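Local coordinates for MutT/nudix family protein (PDB 3GZ5) that probably regulates transcription of NAD metabolism genes in response to ADP-ribose, joining a NUDIX domain to a DNA-binding winged helix domain, at residues 116-119 with 120-124. Residues are numbered along the deposited sequence; the frame is centred on the assembly and turned at random.
Sequences QACQ and IQIAS. With NA (sodium ion), chain D.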
loop_
_atom_site.group_PDB
_atom_site.type_symbol
_atom_site.label_atom_id
_atom_site.label_comp_id
_atom_site.label_asym_id
_atom_site.label_seq_id
_atom_site.Cartn_x
_atom_site.Cartn_y
_atom_site.Cartn_z
ATOM N N GLN B 116 -17.636 19.020 9.037
ATOM C CA GLN B 116 -18.368 19.549 10.214
ATOM C C GLN B 116 -18.351 18.627 11.443
ATOM O O GLN B 116 -18.691 19.054 12.550
ATOM C CB GLN B 116 -19.811 19.953 9.873
ATOM C CG GLN B 116 -20.003 21.446 9.456
ATOM C CD GLN B 116 -19.618 22.467 10.552
ATOM O OE1 GLN B 116 -19.862 22.252 11.755
ATOM N NE2 GLN B 116 -19.015 23.589 10.128
ATOM N N ALA B 117 -17.942 17.373 11.250
ATOM C CA ALA B 117 -17.732 16.450 12.366
ATOM C C ALA B 117 -16.694 16.985 13.357
ATOM O O ALA B 117 -16.745 16.663 14.547
ATOM C CB ALA B 117 -17.319 15.081 11.853
ATOM N N CYS B 118 -15.778 17.826 12.876
ATOM C CA CYS B 118 -14.688 18.322 13.711
ATOM C C CYS B 118 -14.353 19.817 13.600
ATOM O O CYS B 118 -13.582 20.317 14.425
ATOM C CB CYS B 118 -13.425 17.540 13.405
ATOM S SG CYS B 118 -12.536 18.249 12.048
ATOM N N GLN B 119 -14.876 20.514 12.580
ATOM C CA GLN B 119 -14.769 21.987 12.502
ATOM C C GLN B 119 -15.449 22.653 13.703
ATOM O O GLN B 119 -15.059 23.751 14.121
ATOM C CB GLN B 119 -15.347 22.533 11.190
ATOM C CG GLN B 119 -15.306 24.075 11.046
ATOM C CD GLN B 119 -13.881 24.674 10.984
ATOM O OE1 GLN B 119 -13.657 25.806 11.424
ATOM N NE2 GLN B 119 -12.930 23.922 10.430
ATOM N N ILE B 120 -16.466 21.976 14.242
ATOM C CA ILE B 120 -17.074 22.323 15.540
ATOM C C ILE B 120 -16.101 22.286 16.750
ATOM O O ILE B 120 -16.377 22.904 17.782
ATOM C CB ILE B 120 -18.312 21.416 15.851
ATOM C CG1 ILE B 120 -17.975 19.925 15.651
ATOM C CG2 ILE B 120 -19.538 21.855 15.018
ATOM C CD1 ILE B 120 -18.919 18.947 16.360
ATOM N N GLN B 121 -14.981 21.565 16.620
ATOM C CA GLN B 121 -14.029 21.342 17.733
ATOM C C GLN B 121 -12.617 21.840 17.416
ATOM O O GLN B 121 -11.657 21.433 18.088
ATOM C CB GLN B 121 -13.961 19.842 18.092
ATOM C CG GLN B 121 -15.276 19.214 18.568
ATOM C CD GLN B 121 -15.594 17.891 17.864
ATOM O OE1 GLN B 121 -14.891 17.487 16.942
ATOM N NE2 GLN B 121 -16.660 17.221 18.292
ATOM N N ILE B 122 -12.509 22.727 16.419
ATOM C CA ILE B 122 -11.238 23.062 15.747
ATOM C C ILE B 122 -11.165 24.548 15.355
ATOM O O ILE B 122 -10.116 25.053 14.916
ATOM C CB ILE B 122 -11.045 22.186 14.465
ATOM C CG1 ILE B 122 -9.604 21.723 14.300
ATOM C CG2 ILE B 122 -11.499 22.913 13.200
ATOM C CD1 ILE B 122 -9.460 20.715 13.197
ATOM N N ALA B 123 -12.296 25.234 15.486
ATOM C CA ALA B 123 -12.330 26.686 15.348
ATOM C C ALA B 123 -11.477 27.281 16.470
ATOM O O ALA B 123 -10.591 28.110 16.230
ATOM C CB ALA B 123 -13.778 27.192 15.448
ATOM N N SER B 124 -11.747 26.790 17.681
ATOM C CA SER B 124 -11.172 27.260 18.939
ATOM C C SER B 124 -9.684 26.922 19.182
ATOM O O SER B 124 -9.218 26.980 20.334
ATOM C CB SER B 124 -12.016 26.689 20.090
ATOM O OG SER B 124 -12.287 25.298 19.905
HETATM NA NA NA D . -8.232 25.962 14.099
#
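Ile122 lays its CG2 branch against the amide end of Gln119, the methyl lying 3.3 Å from NE2 and the two side chains crossing at about a right angle. The pair flanks a beta turn, 118-121, whose corner residues Gln119 and Ile120 have helix-like backbone angles close to type I: residues 116-119 form a weakly bonded helix within the NUDIX domain that runs into this turn, and 120-124 lead on toward strand 128-132. Gln119 reaches the methyl because CG stands anti to the backbone N (chi1 178°) and the chain then bends at chi2, setting the flat face of the carboxamide against CG2, nearer NE2 than OE1. On its other branch Ile122 extends CD1 to 4.1 Å from SG of Cys118, an apolar touch on the buried side of the turn, where Cys118 also meets Val82, Met113 and Trp130; the last, on strand 128-132, is touched by Gln119 as well.

Two backbone bonds hold the curve. The amide N of Gln121 donates to Cys118 O at 2.9 Å, the i to i+3 link that closes the turn. The next, from Ala123 N to Gln119 O, spans four residues and is weak at 3.4 Å. CB of Ile122 lies close to Cys118 O, the same oxygen that accepts the bond from Gln121 N.

Ile120 folds back on the start of the helix, CG1 and CD1 against the carbonyl oxygens of Gln116 and Ala117. With chi1 at 50°, CG1 sits between its own backbone N and carbonyl carbon and rests 3.3 Å from Gln116 O, while CG2 meets OE1 of the Gln116 side chain. Just past the turn, Ile122 O binds the sodium ion at 2.2 Å, alongside the carbonyl oxygens of Val125 and Val128.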